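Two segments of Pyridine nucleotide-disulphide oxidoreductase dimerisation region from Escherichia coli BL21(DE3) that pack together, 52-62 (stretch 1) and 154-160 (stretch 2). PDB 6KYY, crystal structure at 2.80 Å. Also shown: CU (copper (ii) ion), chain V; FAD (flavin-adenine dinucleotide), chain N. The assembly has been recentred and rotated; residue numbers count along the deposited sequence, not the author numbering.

Stretch 1 52-62: NIGCIPTKTLV
Stretch 2, residues 154-160: DSTGLLN

The contact between residues 52-62 and 154-160 is small, 272 Å² summed over both sides, and no hydrogen bond crosses it; it rests on van der Waals packing. Register is set by two close CA pairs, Ile53 CA to Thr156 CA at 5.6 Å and Pro57 CA to Leu159 CA at 7.5 Å, so both chains advance in the same sense along the contact.

Stretch 1 opens in a helix that begins earlier in the chain, passes Ile53 (phi/psi -138/9), turns through Gly54 (-118/-113) and enters a second helix from Cys55 to Val62, with phi from -55 to -74° and psi from -32 to -51°. Gly54 is the N-cap. An ideal CB on it would lie 2.9 Å from FAD O2', which accounts for the fit of glycine here. Stretch 2 is a weakly bonded helical turn of about 155-158. Asp154 (-87/179, chi1 52°, p) caps it: Gly157 N donates to Asp154 OD2 at 2.6 Å with an N-H...acceptor angle of 141°, while Leu158 N donates to Asp154 O at 3.0 Å. The bonds Leu159 N to Thr156 O (3.4 Å) and Asn160 N to Gly157 O (3.3 Å) are weak.

Leu159 loses the most area, 91 Å². Its CA-to-CB bond points toward stretch 1, and chi1 -66° (m) with chi2 180° (t) spreads the two methyls over the helix. Leu159 CD1 lies 3.9 Å from Pro57 CG and 3.9 Å from Thr58 OG1, whereas Leu159 CD2 lies 3.6 Å from Leu61 CD1. Pro57 and Leu61, one helical turn apart, both direct CA-to-CB toward stretch 2. Proline suits the first turn because its nitrogen has no hydrogen to donate, and its C-gamma endo ring offers CG to the leucine. Leu61 has chi1 -78° (m) and chi2 146°, between wells; its backbone N donates to Pro57 O at 3.2 Å.

At the other end, Ile53 (66 Å² covered) and Thr156 (45 Å²) meet through their methyls, Ile53 CG2 to Thr156 CG2 at 3.5 Å. Both CA-to-CB bonds point sideways, so the branches at CB close the gap, with Ile53 at chi1 65° (p), chi2 159° (t) and Thr156 at chi1 -43° (m). Ser155, chi1 156° (t), has its OG 4.1 Å from Ile53 O, too far for a hydrogen bond, and 3.3 Å from FAD C7M.

Thr58 adopts chi1 -46° (m), which folds OG1 back onto its own helix: it donates to Gly54 O at a very short 2.3 Å. The hydroxyl is thus satisfied beside the apolar Leu159 methyl. Thr60, at chi1 -56° (m), likewise places OG1 2.4 Å from Ile56 O, again very short, but does not touch stretch 2.

Other side chains of the helix serve the bound groups. Cys55, chi1 -61° (m), binds copper through SG at 2.1 Å. Lys59, at chi1 -86°, chi2 44°, chi3 134° and chi4 -177°, donates from NZ to FAD O4 at 2.9 Å and FAD N5 at 3.2 Å.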

# COMPACT_ATOMS: atom_id res chain seq x y z
N ASN B 52 -0.88 21.63 6.32
CA ASN B 52 -1.67 22.37 7.29
C ASN B 52 -3.17 22.30 7.03
O ASN B 52 -3.96 22.20 7.98
CB ASN B 52 -1.22 23.84 7.31
CG ASN B 52 0.21 24.00 7.81
OD1 ASN B 52 0.50 23.71 8.97
ND2 ASN B 52 1.11 24.43 6.93
N ILE B 53 -3.58 22.34 5.76
CA ILE B 53 -4.99 22.44 5.41
C ILE B 53 -5.30 21.50 4.24
O ILE B 53 -6.40 21.54 3.69
CB ILE B 53 -5.36 23.89 5.07
CG1 ILE B 53 -4.63 24.36 3.82
CG2 ILE B 53 -5.03 24.82 6.23
CD1 ILE B 53 -5.30 25.54 3.14
N GLY B 54 -4.34 20.66 3.87
CA GLY B 54 -4.48 19.84 2.67
C GLY B 54 -4.48 18.33 2.88
O GLY B 54 -5.42 17.79 3.46
N CYS B 55 -3.44 17.65 2.39
CA CYS B 55 -3.44 16.18 2.40
C CYS B 55 -3.38 15.62 3.81
O CYS B 55 -4.16 14.73 4.17
CB CYS B 55 -2.25 15.63 1.61
SG CYS B 55 -2.12 16.03 -0.10
N ILE B 56 -2.46 16.12 4.63
CA ILE B 56 -2.12 15.46 5.89
C ILE B 56 -3.27 15.53 6.89
O ILE B 56 -3.65 14.49 7.43
CB ILE B 56 -0.82 16.03 6.47
CG1 ILE B 56 0.30 15.96 5.42
CG2 ILE B 56 -0.43 15.27 7.73
CD1 ILE B 56 1.69 16.00 6.00
N PRO B 57 -3.86 16.70 7.18
CA PRO B 57 -4.99 16.70 8.12
C PRO B 57 -6.20 15.95 7.57
O PRO B 57 -6.90 15.27 8.34
CB PRO B 57 -5.29 18.19 8.32
CG PRO B 57 -4.81 18.83 7.08
CD PRO B 57 -3.57 18.07 6.70
N THR B 58 -6.45 16.04 6.27
CA THR B 58 -7.57 15.33 5.67
C THR B 58 -7.41 13.82 5.83
O THR B 58 -8.32 13.13 6.31
CB THR B 58 -7.70 15.70 4.19
OG1 THR B 58 -7.59 17.12 4.04
CG2 THR B 58 -9.02 15.23 3.62
N LYS B 59 -6.25 13.29 5.44
CA LYS B 59 -6.03 11.85 5.47
C LYS B 59 -5.85 11.33 6.89
O LYS B 59 -6.21 10.19 7.18
CB LYS B 59 -4.81 11.48 4.62
CG LYS B 59 -5.11 11.26 3.13
CD LYS B 59 -6.04 12.32 2.56
CE LYS B 59 -5.55 12.84 1.23
NZ LYS B 59 -6.41 13.93 0.69
N THR B 60 -5.28 12.15 7.78
CA THR B 60 -5.21 11.80 9.20
C THR B 60 -6.60 11.50 9.75
O THR B 60 -6.78 10.53 10.50
CB THR B 60 -4.57 12.94 10.00
OG1 THR B 60 -3.28 13.25 9.45
CG2 THR B 60 -4.41 12.55 11.46
N LEU B 61 -7.59 12.31 9.37
CA LEU B 61 -8.95 12.10 9.85
C LEU B 61 -9.60 10.89 9.18
O LEU B 61 -10.34 10.14 9.83
CB LEU B 61 -9.78 13.36 9.62
CG LEU B 61 -9.53 14.46 10.65
CD1 LEU B 61 -9.65 15.84 10.02
CD2 LEU B 61 -10.48 14.33 11.83
N VAL B 62 -9.34 10.69 7.89
CA VAL B 62 -9.93 9.55 7.18
C VAL B 62 -9.44 8.24 7.80
O VAL B 62 -10.21 7.28 7.94
CB VAL B 62 -9.61 9.62 5.68
CG1 VAL B 62 -10.24 8.44 4.95
CG2 VAL B 62 -10.13 10.92 5.09
N ASP B 154 -15.46 26.55 4.61
CA ASP B 154 -14.54 26.14 3.56
C ASP B 154 -13.92 24.79 3.94
O ASP B 154 -14.20 24.23 5.00
CB ASP B 154 -13.46 27.20 3.36
CG ASP B 154 -12.77 27.57 4.66
OD1 ASP B 154 -11.70 28.21 4.61
OD2 ASP B 154 -13.33 27.25 5.73
N SER B 155 -13.06 24.27 3.06
CA SER B 155 -12.31 23.06 3.41
C SER B 155 -11.42 23.30 4.62
O SER B 155 -11.25 22.42 5.46
CB SER B 155 -11.49 22.59 2.21
OG SER B 155 -10.37 21.82 2.62
N THR B 156 -10.86 24.51 4.72
CA THR B 156 -10.00 24.84 5.85
C THR B 156 -10.80 24.91 7.15
O THR B 156 -10.40 24.32 8.17
CB THR B 156 -9.30 26.18 5.60
OG1 THR B 156 -8.82 26.22 4.24
CG2 THR B 156 -8.14 26.36 6.55
N GLY B 157 -11.93 25.62 7.15
CA GLY B 157 -12.68 25.79 8.37
C GLY B 157 -13.38 24.53 8.84
O GLY B 157 -13.67 24.39 10.03
N LEU B 158 -13.67 23.60 7.92
CA LEU B 158 -14.37 22.39 8.31
C LEU B 158 -13.46 21.44 9.10
O LEU B 158 -13.95 20.70 9.96
CB LEU B 158 -14.93 21.67 7.09
CG LEU B 158 -15.99 20.62 7.42
CD1 LEU B 158 -17.32 21.29 7.77
CD2 LEU B 158 -16.17 19.63 6.28
N LEU B 159 -12.16 21.46 8.83
CA LEU B 159 -11.22 20.61 9.55
C LEU B 159 -10.94 21.11 10.96
O LEU B 159 -10.22 20.44 11.71
CB LEU B 159 -9.91 20.49 8.77
CG LEU B 159 -10.00 19.76 7.44
CD1 LEU B 159 -8.64 19.70 6.75
CD2 LEU B 159 -10.55 18.36 7.64
N ASN B 160 -11.48 22.27 11.34
CA ASN B 160 -11.29 22.83 12.68
C ASN B 160 -12.59 22.86 13.47
O ASN B 160 -12.69 23.60 14.46
CB ASN B 160 -10.69 24.23 12.58
CG ASN B 160 -9.26 24.21 12.09
OD1 ASN B 160 -8.45 23.40 12.53
ND2 ASN B 160 -8.94 25.12 11.16
CU CU V . -0.80 17.59 0.56
PA FAD N . 0.97 25.58 -1.55
O1A FAD N . -0.46 25.88 -1.81
O2A FAD N . 1.25 24.25 -0.84
O5B FAD N . 1.64 26.75 -0.74
C5B FAD N . 1.05 28.07 -0.71
C4B FAD N . 1.73 28.87 0.37
O4B FAD N . 2.02 30.20 -0.12
C3B FAD N . 0.93 29.05 1.66
O3B FAD N . 1.76 28.83 2.80
C2B FAD N . 0.44 30.50 1.58
O2B FAD N . 0.28 31.08 2.87
C1B FAD N . 1.60 31.15 0.83
N9A FAD N . 1.24 32.38 0.12
C8A FAD N . 0.16 32.59 -0.69
N7A FAD N . 0.08 33.80 -1.19
C5A FAD N . 1.19 34.44 -0.66
C6A FAD N . 1.69 35.75 -0.80
N6A FAD N . 1.11 36.69 -1.55
N1A FAD N . 2.83 36.06 -0.14
C2A FAD N . 3.41 35.13 0.61
N3A FAD N . 3.04 33.86 0.82
C4A FAD N . 1.91 33.58 0.15
N1 FAD N . -2.69 16.96 -3.38
C2 FAD N . -2.29 15.66 -3.56
O2 FAD N . -1.32 15.37 -4.27
N3 FAD N . -2.99 14.64 -2.94
C4 FAD N . -4.10 14.78 -2.13
O4 FAD N . -4.63 13.79 -1.63
C4X FAD N . -4.52 16.16 -1.95
N5 FAD N . -5.54 16.39 -1.18
C5X FAD N . -5.93 17.71 -1.01
C6 FAD N . -7.04 17.97 -0.20
C7 FAD N . -7.47 19.28 0.01
C7M FAD N . -8.67 19.53 0.89
C8 FAD N . -6.79 20.34 -0.60
C8M FAD N . -7.24 21.77 -0.39
C9 FAD N . -5.69 20.08 -1.41
C9A FAD N . -5.26 18.78 -1.61
N10 FAD N . -4.14 18.48 -2.42
C10 FAD N . -3.74 17.18 -2.61
C1' FAD N . -3.39 19.55 -3.10
C2' FAD N . -2.19 20.05 -2.30
O2' FAD N . -2.62 20.65 -1.07
C3' FAD N . -1.44 21.09 -3.12
O3' FAD N . -1.57 20.77 -4.50
C4' FAD N . 0.05 21.20 -2.79
O4' FAD N . 0.20 21.77 -1.48
C5' FAD N . 0.82 22.01 -3.81
O5' FAD N . 0.73 23.41 -3.47
P FAD N . 1.77 24.46 -4.01
O1P FAD N . 3.17 23.82 -4.04
O2P FAD N . 1.32 25.02 -5.30
O3P FAD N . 1.79 25.59 -2.91